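PDB 5ZKA: N-acetylneuraminate lyase from Fusobacterium nucleatum subsp. nucleatum ATCC 25586, which belongs to the dihydrodipicolinate synthetase family of lyases and aldolases, enzymes built on a TIM-barrel fold. Local coordinates for residues I68-E71 and E72-V76; G106-V109 and T110-Y114. All coordinates share one frame; numbering follows the deposited sequence.

Contact 1 (I68-E71 and E72-V76); sequences ISTE and EKKRV
A capping box formed by S69 and E72 opens helix 70-84. The backbone N of E72 donates to OG of S69 at 3.1 Å; in return, the backbone N of S69 donates to OE1 of E72 at 3.0 Å, with a nearly straight N-H...O angle of 175° and the anti lone pair of OE1. S69 OG lies between its own backbone N and carbonyl carbon (chi1 73°), which points the hydroxyl oxygen forward into the first turn. E72 OE1 also carries a salt bridge to R283, which probably polarises it further. I68 rests on the same turn: its CG1 is 3.8 Å from CG of K73, and its CB meets E72 OE1 at 3.5 Å. In the beta-alpha-beta unit of strand 55-58, helix 70-84 and strand 89-93, this is the N-terminal end of the helix, where the bond from K73 N to S69 O, 2.8 Å, begins the helical ladder. T70 and K74, one turn apart, lie side by side, CG2 to CE 4.1 Å. The E71 chain bends at its CB-CG bond (chi2 -49°), bringing OE2 to 3.2 Å from NZ of K74 in a salt bridge whose hydrogen bond is weak; NZ has its stronger partner in E104. K73 NZ and T70 OG1 both turn to E101 of helix 99-112.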
loop_
_atom_site.group_PDB
_atom_site.type_symbol
_atom_site.label_atom_id
_atom_site.label_comp_id
_atom_site.label_asym_id
_atom_site.label_seq_id
_atom_site.Cartn_x
_atom_site.Cartn_y
_atom_site.Cartn_z
ATOM N N ILE A 68 26.321 16.467 1.296
ATOM C CA ILE A 68 27.079 17.625 0.838
ATOM C C ILE A 68 27.001 18.743 1.879
ATOM O O ILE A 68 26.225 18.694 2.837
ATOM C CB ILE A 68 26.609 18.123 -0.547
ATOM C CG1 ILE A 68 25.265 18.839 -0.437
ATOM C CG2 ILE A 68 26.473 16.943 -1.515
ATOM C CD1 ILE A 68 24.678 19.275 -1.761
ATOM N N SER A 69 27.841 19.756 1.686
ATOM C CA SER A 69 27.995 20.819 2.671
ATOM C C SER A 69 26.899 21.875 2.543
ATOM O O SER A 69 26.213 21.987 1.523
ATOM C CB SER A 69 29.363 21.484 2.523
ATOM O OG SER A 69 29.376 22.284 1.349
ATOM N N THR A 70 26.757 22.674 3.609
ATOM C CA THR A 70 25.780 23.758 3.606
ATOM C C THR A 70 26.007 24.704 2.431
ATOM O O THR A 70 25.055 25.095 1.748
ATOM C CB THR A 70 25.848 24.524 4.930
ATOM O OG1 THR A 70 25.648 23.611 6.021
ATOM C CG2 THR A 70 24.775 25.594 4.974
ATOM N N GLU A 71 27.262 25.073 2.173
ATOM C CA GLU A 71 27.536 25.974 1.051
ATOM C C GLU A 71 27.207 25.308 -0.274
ATOM O O GLU A 71 26.705 25.960 -1.195
ATOM C CB GLU A 71 28.995 26.430 1.071
ATOM C CG GLU A 71 29.311 27.442 2.173
ATOM C CD GLU A 71 28.324 28.606 2.221
ATOM O OE1 GLU A 71 28.485 29.557 1.425
ATOM O OE2 GLU A 71 27.394 28.576 3.063
ATOM N N GLU A 72 27.470 24.009 -0.382
ATOM C CA GLU A 72 27.133 23.296 -1.602
ATOM C C GLU A 72 25.622 23.225 -1.792
ATOM O O GLU A 72 25.128 23.376 -2.918
ATOM C CB GLU A 72 27.781 21.910 -1.576
ATOM C CG GLU A 72 29.272 21.985 -1.906
ATOM C CD GLU A 72 30.051 20.712 -1.609
ATOM O OE1 GLU A 72 29.611 19.907 -0.761
ATOM O OE2 GLU A 72 31.116 20.520 -2.243
ATOM N N LYS A 73 24.867 23.030 -0.699
ATOM C CA LYS A 73 23.411 23.083 -0.803
ATOM C C LYS A 73 22.950 24.436 -1.331
ATOM O O LYS A 73 22.074 24.510 -2.204
ATOM C CB LYS A 73 22.760 22.809 0.552
ATOM C CG LYS A 73 22.923 21.384 1.056
ATOM C CD LYS A 73 22.594 21.326 2.561
ATOM C CE LYS A 73 22.894 19.964 3.172
ATOM N NZ LYS A 73 22.391 19.885 4.596
ATOM N N LYS A 74 23.532 25.522 -0.810
ATOM C CA LYS A 74 23.138 26.858 -1.252
ATOM C C LYS A 74 23.387 27.047 -2.746
ATOM O O LYS A 74 22.563 27.640 -3.455
ATOM C CB LYS A 74 23.888 27.915 -0.437
ATOM C CG LYS A 74 23.502 27.970 1.042
ATOM C CD LYS A 74 24.359 29.007 1.791
ATOM C CE LYS A 74 23.882 29.220 3.217
ATOM N NZ LYS A 74 24.750 30.210 3.932
ATOM N N ARG A 75 24.524 26.558 -3.246
ATOM C CA ARG A 75 24.840 26.747 -4.657
ATOM C C ARG A 75 23.866 25.981 -5.550
ATOM O O ARG A 75 23.477 26.469 -6.619
ATOM C CB ARG A 75 26.279 26.317 -4.937
ATOM C CG ARG A 75 26.728 26.596 -6.371
ATOM C CD ARG A 75 27.016 28.086 -6.599
ATOM N NE ARG A 75 27.167 28.419 -8.019
ATOM C CZ ARG A 75 26.428 29.321 -8.665
ATOM N NH1 ARG A 75 25.487 29.998 -8.018
ATOM N NH2 ARG A 75 26.628 29.554 -9.959
ATOM N N VAL A 76 23.457 24.780 -5.131
ATOM C CA VAL A 76 22.434 24.041 -5.875
ATOM C C VAL A 76 21.144 24.848 -5.947
ATOM O O VAL A 76 20.527 24.974 -7.012
ATOM C CB VAL A 76 22.195 22.662 -5.234
ATOM C CG1 VAL A 76 20.930 22.011 -5.803
ATOM C CG2 VAL A 76 23.409 21.768 -5.445
#

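Contact 2 (G106-V109 and T110-Y114); sequences GKYV and TKLGY
The carbonyl oxygen of G106 is gripped twice by T110, by OG1 at 2.7 Å and by the backbone N at 3.0 Å. The two donors come from opposite faces of the carbonyl plane, tilted from it by 28° and 31°. With chi1 at -61°, T110 OG1 stands beside its own backbone N, which lets the hydroxyl reach back one turn; T110 OG1 is also hydrogen-bonded to ND2 of N145. This turn leads into a Schellman motif that ends helix 99-112, the helix between strands 89-93 and 117-120 of the barrel. G113 leaves the helix with a positive phi, and two bonds return into the last turn: Y114 N donates to V109 O at 3.1 Å and G113 N, weakly, to T110 O. G113 N also makes a weak bond to V109 O. At its backbone angles G113 has no room for a side chain beside the preceding carbonyl oxygen. The reversal brings Y114 back against V109, whose O lies at the edge of the tyrosine ring, near the ring plane, while V109 CB is 3.7 Å from CD1 of Y114. That ring is buried among A80 and I81 of helix 70-84 and L90 and A92 of strand 89-93, and its hydroxyl bonds to F77 O. On another side of the helix Y108, whose OH bonds to E78, packs obliquely with L112 one turn on. Y108 and L112 come closest at CE2 and CD1, 3.5 Å.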
loop_
_atom_site.group_PDB
_atom_site.type_symbol
_atom_site.label_atom_id
_atom_site.label_comp_id
_atom_site.label_asym_id
_atom_site.label_seq_id
_atom_site.Cartn_x
_atom_site.Cartn_y
_atom_site.Cartn_z
ATOM N N GLY A 106 16.562 27.870 4.978
ATOM C CA GLY A 106 15.210 28.312 4.675
ATOM C C GLY A 106 15.130 29.805 4.414
ATOM O O GLY A 106 14.440 30.252 3.494
ATOM N N LYS A 107 15.844 30.601 5.211
ATOM C CA LYS A 107 15.886 32.034 4.939
ATOM C C LYS A 107 16.570 32.317 3.607
ATOM O O LYS A 107 16.133 33.189 2.841
ATOM C CB LYS A 107 16.609 32.765 6.073
ATOM C CG LYS A 107 15.881 32.724 7.413
ATOM C CD LYS A 107 16.556 33.647 8.430
ATOM C CE LYS A 107 15.846 33.603 9.779
ATOM N NZ LYS A 107 16.703 34.101 10.903
ATOM N N TYR A 108 17.642 31.582 3.313
ATOM C CA TYR A 108 18.411 31.842 2.103
ATOM C C TYR A 108 17.595 31.541 0.848
ATOM O O TYR A 108 17.582 32.339 -0.098
ATOM C CB TYR A 108 19.699 31.023 2.130
ATOM C CG TYR A 108 20.568 31.211 0.913
ATOM C CD1 TYR A 108 21.439 32.289 0.823
ATOM C CD2 TYR A 108 20.530 30.303 -0.140
ATOM C CE1 TYR A 108 22.240 32.463 -0.284
ATOM C CE2 TYR A 108 21.330 30.469 -1.245
ATOM C CZ TYR A 108 22.178 31.548 -1.311
ATOM O OH TYR A 108 22.975 31.716 -2.412
ATOM N N VAL A 109 16.895 30.401 0.818
ATOM C CA VAL A 109 16.130 30.094 -0.385
ATOM C C VAL A 109 14.882 30.961 -0.473
ATOM O O VAL A 109 14.417 31.280 -1.576
ATOM C CB VAL A 109 15.794 28.596 -0.462
ATOM C CG1 VAL A 109 17.071 27.787 -0.379
ATOM C CG2 VAL A 109 14.819 28.178 0.640
ATOM N N THR A 110 14.326 31.373 0.665
ATOM C CA THR A 110 13.211 32.312 0.619
ATOM C C THR A 110 13.638 33.623 -0.030
ATOM O O THR A 110 12.913 34.171 -0.870
ATOM C CB THR A 110 12.659 32.527 2.030
ATOM O OG1 THR A 110 12.180 31.273 2.535
ATOM C CG2 THR A 110 11.519 33.519 2.023
ATOM N N LYS A 111 14.841 34.107 0.305
ATOM C CA LYS A 111 15.366 35.324 -0.309
ATOM C C LYS A 111 15.617 35.134 -1.803
ATOM O O LYS A 111 15.453 36.076 -2.589
ATOM C CB LYS A 111 16.650 35.755 0.411
ATOM C CG LYS A 111 17.290 37.037 -0.130
ATOM C CD LYS A 111 18.550 37.400 0.644
ATOM C CE LYS A 111 19.172 38.710 0.148
ATOM N NZ LYS A 111 19.978 38.533 -1.094
ATOM N N LEU A 112 16.028 33.929 -2.215
ATOM C CA LEU A 112 16.229 33.640 -3.634
ATOM C C LEU A 112 14.921 33.653 -4.413
ATOM O O LEU A 112 14.940 33.864 -5.626
ATOM C CB LEU A 112 16.912 32.277 -3.818
ATOM C CG LEU A 112 18.402 32.112 -3.494
ATOM C CD1 LEU A 112 18.829 30.674 -3.718
ATOM C CD2 LEU A 112 19.300 33.058 -4.287
ATOM N N GLY A 113 13.792 33.418 -3.753
ATOM C CA GLY A 113 12.515 33.469 -4.437
ATOM C C GLY A 113 11.734 32.170 -4.425
ATOM O O GLY A 113 10.681 32.072 -5.062
ATOM N N TYR A 114 12.232 31.159 -3.720
ATOM C CA TYR A 114 11.452 29.943 -3.538
ATOM C C TYR A 114 10.223 30.251 -2.694
ATOM O O TYR A 114 10.301 30.967 -1.693
ATOM C CB TYR A 114 12.281 28.851 -2.866
ATOM C CG TYR A 114 13.331 28.187 -3.735
ATOM C CD1 TYR A 114 14.569 28.793 -3.948
ATOM C CD2 TYR A 114 13.099 26.938 -4.314
ATOM C CE1 TYR A 114 15.538 28.191 -4.727
ATOM C CE2 TYR A 114 14.068 26.320 -5.087
ATOM C CZ TYR A 114 15.287 26.951 -5.291
ATOM O OH TYR A 114 16.259 26.342 -6.055
#

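From the N terminus, the chain passes strand 55-58 and reaches contact 1 at the start of helix 70-84, then runs through strand 89-93 and comes to contact 2 at the end of helix 99-112. Each contact closes only a local turn within continuous chain, and the two follow in series, neither nested nor crossed. Their centres are about 13 Å apart, in keeping with helices that are neighbours on the outside of the barrel, in consecutive beta-alpha-beta units that share strand 89-93. The start of helix 70-84 is tied to the C-terminal end of helix 99-112 where K74 makes a cation-pi contact with Y108, CB of K74 lying 3.7 Å from CE2 of Y108. From contact 2 the chain continues into strand 117-120.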